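PDB 3WXB: uncharacterized protein from Gallus gallus, which catalyses the NAD(P)H-dependent reduction of carbonyl compounds as a member of the short-chain dehydrogenase/reductase family, with NADPH bound in its Rossmann fold. Local coordinates for residues G41-L46 and E54-T59; E103-S108 and L152-K157. All blocks are in the same frame, centred on the assembly; numbering follows the deposited sequence.

Interaction 1. Residues G41-L46 and E54-T59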
loop_
_atom_site.group_PDB
_atom_site.type_symbol
_atom_site.label_atom_id
_atom_site.label_comp_id
_atom_site.label_asym_id
_atom_site.label_seq_id
_atom_site.Cartn_x
_atom_site.Cartn_y
_atom_site.Cartn_z
ATOM N N GLY A 41 2.164 -18.348 -17.830
ATOM C CA GLY A 41 3.452 -18.049 -18.466
ATOM C C GLY A 41 4.665 -18.429 -17.616
ATOM O O GLY A 41 5.591 -19.092 -18.095
ATOM N N PHE A 42 4.669 -18.031 -16.344
ATOM C CA PHE A 42 5.752 -18.415 -15.472
ATOM C C PHE A 42 5.965 -19.927 -15.479
ATOM O O PHE A 42 7.126 -20.405 -15.595
ATOM C CB PHE A 42 5.547 -17.933 -14.029
ATOM C CG PHE A 42 6.098 -16.535 -13.787
ATOM C CD1 PHE A 42 7.470 -16.298 -13.901
ATOM C CD2 PHE A 42 5.257 -15.476 -13.451
ATOM C CE1 PHE A 42 7.988 -15.026 -13.695
ATOM C CE2 PHE A 42 5.743 -14.189 -13.233
ATOM C CZ PHE A 42 7.167 -13.966 -13.350
ATOM N N VAL A 43 4.865 -20.676 -15.373
ATOM C CA VAL A 43 4.953 -22.164 -15.312
ATOM C C VAL A 43 5.570 -22.750 -16.569
ATOM O O VAL A 43 6.527 -23.556 -16.469
ATOM C CB VAL A 43 3.604 -22.830 -14.913
ATOM C CG1 VAL A 43 3.624 -24.351 -15.187
ATOM C CG2 VAL A 43 3.389 -22.562 -13.401
ATOM N N GLN A 44 5.059 -22.341 -17.720
ATOM C CA GLN A 44 5.556 -22.807 -19.014
ATOM C C GLN A 44 7.053 -22.456 -19.221
ATOM O O GLN A 44 7.837 -23.246 -19.752
ATOM C CB GLN A 44 4.743 -22.159 -20.147
ATOM C CG GLN A 44 3.200 -22.487 -20.127
ATOM C CD GLN A 44 2.446 -21.676 -21.093
ATOM O OE1 GLN A 44 2.735 -20.473 -21.302
ATOM N NE2 GLN A 44 1.450 -22.304 -21.729
ATOM N N HIS A 45 7.434 -21.228 -18.851
ATOM C CA HIS A 45 8.825 -20.796 -19.019
ATOM C C HIS A 45 9.748 -21.483 -18.052
ATOM O O HIS A 45 10.912 -21.851 -18.428
ATOM C CB HIS A 45 8.940 -19.260 -18.966
ATOM C CG HIS A 45 8.508 -18.598 -20.237
ATOM N ND1 HIS A 45 9.378 -17.917 -21.061
ATOM C CD2 HIS A 45 7.290 -18.504 -20.819
ATOM C CE1 HIS A 45 8.711 -17.428 -22.101
ATOM N NE2 HIS A 45 7.443 -17.781 -21.978
ATOM N N LEU A 46 9.268 -21.685 -16.819
ATOM C CA LEU A 46 10.069 -22.412 -15.829
ATOM C C LEU A 46 10.307 -23.848 -16.271
ATOM O O LEU A 46 11.397 -24.405 -16.040
ATOM C CB LEU A 46 9.415 -22.447 -14.463
ATOM C CG LEU A 46 9.715 -21.435 -13.323
ATOM C CD1 LEU A 46 10.926 -20.492 -13.504
ATOM C CD2 LEU A 46 8.458 -20.701 -12.814
ATOM N N GLU A 54 13.426 -29.248 -10.390
ATOM C CA GLU A 54 12.922 -30.525 -9.964
ATOM C C GLU A 54 11.451 -30.489 -9.592
ATOM O O GLU A 54 10.762 -31.442 -9.788
ATOM C CB GLU A 54 13.707 -31.076 -8.789
ATOM C CG GLU A 54 14.112 -32.491 -9.032
ATOM C CD GLU A 54 14.948 -33.096 -7.961
ATOM O OE1 GLU A 54 16.021 -32.568 -7.662
ATOM O OE2 GLU A 54 14.516 -34.119 -7.436
ATOM N N TRP A 55 10.985 -29.384 -9.038
ATOM C CA TRP A 55 9.582 -29.199 -8.726
ATOM C C TRP A 55 9.154 -27.817 -9.137
ATOM O O TRP A 55 9.757 -26.866 -8.720
ATOM C CB TRP A 55 9.322 -29.291 -7.236
ATOM C CG TRP A 55 9.651 -30.539 -6.492
ATOM C CD1 TRP A 55 8.863 -31.613 -6.333
ATOM C CD2 TRP A 55 10.824 -30.792 -5.725
ATOM N NE1 TRP A 55 9.475 -32.533 -5.541
ATOM C CE2 TRP A 55 10.687 -32.054 -5.159
ATOM C CE3 TRP A 55 11.993 -30.081 -5.490
ATOM C CZ2 TRP A 55 11.669 -32.626 -4.359
ATOM C CZ3 TRP A 55 12.964 -30.648 -4.709
ATOM C CH2 TRP A 55 12.801 -31.906 -4.147
ATOM N N VAL A 56 8.108 -27.724 -9.935
ATOM C CA VAL A 56 7.411 -26.489 -10.149
ATOM C C VAL A 56 6.049 -26.696 -9.505
ATOM O O VAL A 56 5.262 -27.554 -9.944
ATOM C CB VAL A 56 7.220 -26.184 -11.625
ATOM C CG1 VAL A 56 6.401 -24.892 -11.766
ATOM C CG2 VAL A 56 8.588 -26.062 -12.329
ATOM N N PHE A 57 5.804 -25.972 -8.419
ATOM C CA PHE A 57 4.492 -25.933 -7.812
ATOM C C PHE A 57 3.665 -24.858 -8.492
ATOM O O PHE A 57 4.033 -23.656 -8.534
ATOM C CB PHE A 57 4.611 -25.694 -6.335
ATOM C CG PHE A 57 5.376 -26.770 -5.627
ATOM C CD1 PHE A 57 4.731 -27.943 -5.201
ATOM C CD2 PHE A 57 6.770 -26.647 -5.434
ATOM C CE1 PHE A 57 5.481 -28.978 -4.545
ATOM C CE2 PHE A 57 7.506 -27.671 -4.782
ATOM C CZ PHE A 57 6.869 -28.826 -4.356
ATOM N N ALA A 58 2.535 -25.266 -9.050
ATOM C CA ALA A 58 1.682 -24.272 -9.683
ATOM C C ALA A 58 0.392 -24.200 -8.844
ATOM O O ALA A 58 -0.324 -25.225 -8.709
ATOM C CB ALA A 58 1.399 -24.696 -11.091
ATOM N N THR A 59 0.077 -23.048 -8.250
ATOM C CA THR A 59 -1.139 -23.028 -7.461
ATOM C C THR A 59 -2.319 -22.569 -8.326
ATOM O O THR A 59 -2.188 -21.711 -9.226
ATOM C CB THR A 59 -1.037 -22.260 -6.120
ATOM O OG1 THR A 59 -1.328 -20.871 -6.322
ATOM C CG2 THR A 59 0.391 -22.392 -5.518
#
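Val56 and Val43 carry most of this contact, one valine from strand 55-60 and one from helix 37-47, their side chains slanting across each other. Val43 does its touching through a single methyl: CG2, set opposite the carbonyl carbon and beside the backbone N, reaches to 3.7 Å from Ala58 CB and to 4.1 Å from Val56 CG1, so it bridges two successive inward-facing residues of the strand. Val56 uses both its branches. While CG1, anti to the backbone N (chi1 177°), goes to Val43, CG2 turns toward the next turn of the helix and lies 4.3 Å from Leu46 CB. That spacing follows from the two periodicities: positions 43 and 46 fall on one side of the helix, 56 and 58 on one side of the strand. The axes of helix segment 41-46 and strand segment 55-59 run nearly antiparallel, at 167°, and come within 9.5 Å. This is the return half of the first beta-alpha-beta unit of the Rossmann fold, in which helix 37-47 leads from strand 28-31 across to strand 55-60 and packs against the sheet. No hydrogen bond crosses the interface, and all four touching residues are buried, so it is held by aliphatic contact alone. Ala34 also touches Val43 and Ala58, while Val29 and Val31 of strand 28-31 and Leu255 of helix 247-260 close around Leu46. The side chain of Ala58 is about 10 Å from the bound NADPH. Phe57 and Thr59 point away from the helix.

Interaction 2. Residues E103-S108 and L152-K157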
loop_
_atom_site.group_PDB
_atom_site.type_symbol
_atom_site.label_atom_id
_atom_site.label_comp_id
_atom_site.label_asym_id
_atom_site.label_seq_id
_atom_site.Cartn_x
_atom_site.Cartn_y
_atom_site.Cartn_z
ATOM N N GLU A 103 5.564 -31.336 2.413
ATOM C CA GLU A 103 5.579 -32.786 2.416
ATOM C C GLU A 103 6.177 -33.258 1.085
ATOM O O GLU A 103 7.042 -34.155 1.058
ATOM C CB GLU A 103 4.148 -33.343 2.692
ATOM C CG GLU A 103 4.002 -34.813 2.369
ATOM C CD GLU A 103 2.550 -35.311 2.281
ATOM O OE1 GLU A 103 2.303 -36.397 1.692
ATOM O OE2 GLU A 103 1.667 -34.628 2.800
ATOM N N ARG A 104 5.781 -32.645 -0.029
ATOM C CA ARG A 104 6.386 -33.031 -1.332
ATOM C C ARG A 104 7.883 -32.740 -1.445
ATOM O O ARG A 104 8.621 -33.466 -2.141
ATOM C CB ARG A 104 5.614 -32.437 -2.529
ATOM C CG ARG A 104 4.750 -33.451 -3.248
ATOM C CD ARG A 104 5.656 -34.318 -4.150
ATOM N NE ARG A 104 5.219 -34.522 -5.538
ATOM C CZ ARG A 104 3.968 -34.525 -5.982
ATOM N NH1 ARG A 104 2.948 -34.340 -5.187
ATOM N NH2 ARG A 104 3.749 -34.730 -7.258
ATOM N N LEU A 105 8.348 -31.705 -0.738
ATOM C CA LEU A 105 9.753 -31.286 -0.777
ATOM C C LEU A 105 10.676 -32.223 -0.007
ATOM O O LEU A 105 11.891 -32.272 -0.257
ATOM C CB LEU A 105 9.894 -29.847 -0.247
ATOM C CG LEU A 105 9.497 -28.794 -1.296
ATOM C CD1 LEU A 105 9.608 -27.359 -0.684
ATOM C CD2 LEU A 105 10.306 -28.915 -2.620
ATOM N N LYS A 106 10.093 -32.978 0.917
ATOM C CA LYS A 106 10.786 -34.062 1.661
ATOM C C LYS A 106 12.054 -33.550 2.317
ATOM O O LYS A 106 13.097 -34.181 2.242
ATOM C CB LYS A 106 11.048 -35.313 0.767
ATOM C CG LYS A 106 9.786 -36.095 0.369
ATOM C CD LYS A 106 9.975 -37.097 -0.794
ATOM C CE LYS A 106 10.198 -36.344 -2.092
ATOM N NZ LYS A 106 10.101 -37.157 -3.293
ATOM N N GLY A 107 11.958 -32.374 2.934
ATOM C CA GLY A 107 13.063 -31.800 3.700
ATOM C C GLY A 107 13.910 -30.832 2.899
ATOM O O GLY A 107 14.720 -30.131 3.470
ATOM N N SER A 108 13.745 -30.808 1.585
ATOM C CA SER A 108 14.459 -29.860 0.728
ATOM C C SER A 108 13.860 -28.441 0.820
ATOM O O SER A 108 12.688 -28.278 1.173
ATOM C CB SER A 108 14.393 -30.301 -0.723
ATOM O OG SER A 108 15.473 -31.196 -0.997
ATOM N N LEU A 152 8.214 -19.388 4.661
ATOM C CA LEU A 152 9.501 -18.949 5.238
ATOM C C LEU A 152 10.441 -20.119 5.670
ATOM O O LEU A 152 11.651 -20.050 5.423
ATOM C CB LEU A 152 9.300 -18.024 6.429
ATOM C CG LEU A 152 10.257 -16.803 6.607
ATOM C CD1 LEU A 152 10.563 -16.489 8.034
ATOM C CD2 LEU A 152 11.540 -16.813 5.810
ATOM N N PRO A 153 9.892 -21.161 6.339
ATOM C CA PRO A 153 10.750 -22.261 6.792
ATOM C C PRO A 153 11.464 -22.887 5.617
ATOM O O PRO A 153 12.652 -23.173 5.720
ATOM C CB PRO A 153 9.735 -23.267 7.393
ATOM C CG PRO A 153 8.691 -22.339 8.034
ATOM C CD PRO A 153 8.526 -21.287 6.899
ATOM N N MET A 154 10.748 -23.083 4.516
ATOM C CA MET A 154 11.309 -23.709 3.330
ATOM C C MET A 154 12.247 -22.833 2.499
ATOM O O MET A 154 13.235 -23.336 1.947
ATOM C CB MET A 154 10.207 -24.236 2.440
ATOM C CG MET A 154 9.470 -25.451 3.074
ATOM S SD MET A 154 7.906 -25.691 2.237
ATOM C CE MET A 154 6.870 -24.817 3.388
ATOM N N LEU A 155 11.929 -21.544 2.414
ATOM C CA LEU A 155 12.862 -20.537 1.875
ATOM C C LEU A 155 14.197 -20.488 2.663
ATOM O O LEU A 155 15.283 -20.403 2.072
ATOM C CB LEU A 155 12.185 -19.171 1.922
ATOM C CG LEU A 155 11.089 -19.062 0.847
ATOM C CD1 LEU A 155 10.056 -17.915 1.106
ATOM C CD2 LEU A 155 11.729 -18.932 -0.549
ATOM N N LYS A 156 14.089 -20.507 3.981
ATOM C CA LYS A 156 15.237 -20.483 4.858
ATOM C C LYS A 156 16.056 -21.743 4.715
ATOM O O LYS A 156 17.271 -21.692 4.856
ATOM C CB LYS A 156 14.800 -20.424 6.300
ATOM C CG LYS A 156 14.376 -19.053 6.796
ATOM C CD LYS A 156 14.063 -19.221 8.308
ATOM C CE LYS A 156 13.509 -17.950 8.884
ATOM N NZ LYS A 156 13.208 -18.208 10.327
ATOM N N LYS A 157 15.375 -22.875 4.540
ATOM C CA LYS A 157 16.062 -24.145 4.276
ATOM C C LYS A 157 16.855 -24.082 2.963
ATOM O O LYS A 157 18.038 -24.545 2.913
ATOM C CB LYS A 157 15.095 -25.366 4.270
ATOM C CG LYS A 157 15.882 -26.752 4.171
ATOM C CD LYS A 157 16.088 -27.381 5.590
ATOM C CE LYS A 157 14.913 -28.398 5.990
ATOM N NZ LYS A 157 13.447 -27.905 5.844
#
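Leu105 and Met154 make the close-packed half of this contact: Leu105 CD1 sits 3.8 Å from Met154 SD, the leucine branch meeting the sulfur as the two chains pass at an angle. With CG beside the backbone N (chi1 -69°) and the next torsion extended, Met154 carries its sulfur out to the leucine; the bend at chi3 then turns only the terminal methyl. Leu105 is buried against strand 55-60, and Leu110 touches Met154. The other half lies at the surface. Here Lys157 folds back over the turn, bent at three successive torsions, and its aliphatic carbons wrap the carbonyl of Gly107, with CE 3.1 Å from Gly107 O. The ammonium comes no closer than 3.5 Å, NZ to Gly107 O, at an angle too poor for a hydrogen bond, so the lysine covers the carbonyl with its chain without gripping it. Near the root of the lysine, CG lies 4.3 Å from the backbone C of Ser108. Cut back to an alanine, Lys157 would lose the carbons from CG outward, which would probably leave the Gly107 carbonyl uncovered on this side and open a gap beside Ser108. The turn itself is tied by Ser108 N to Leu105 O at 3.0 Å. With positive phi at both Lys106 and Gly107, it is a type I' beta turn, leading from helix 91-105 toward strand 112-115 of the Rossmann fold, beside the long helix 130-160.

In the fold
From the N terminus, the chain runs through strand 28-31 into helix 37-47, and interaction 1 closes a short loop when strand 55-60 returns alongside that helix. Strand 81-85 then forms one edge of the sheet before helix 91-105 opens interaction 2, which closes a longer loop, by way of strand 112-115, at helix 130-160. The two contacts therefore follow in series, neither nesting nor crossing, with centres about 17 Å apart. They still meet through strand 55-60: helix 37-47 packs on one side of it, while Trp55 and Phe57 on the other bear on Arg104 and Leu105, with Trp55 CE3 3.5 Å from Leu105 CD2.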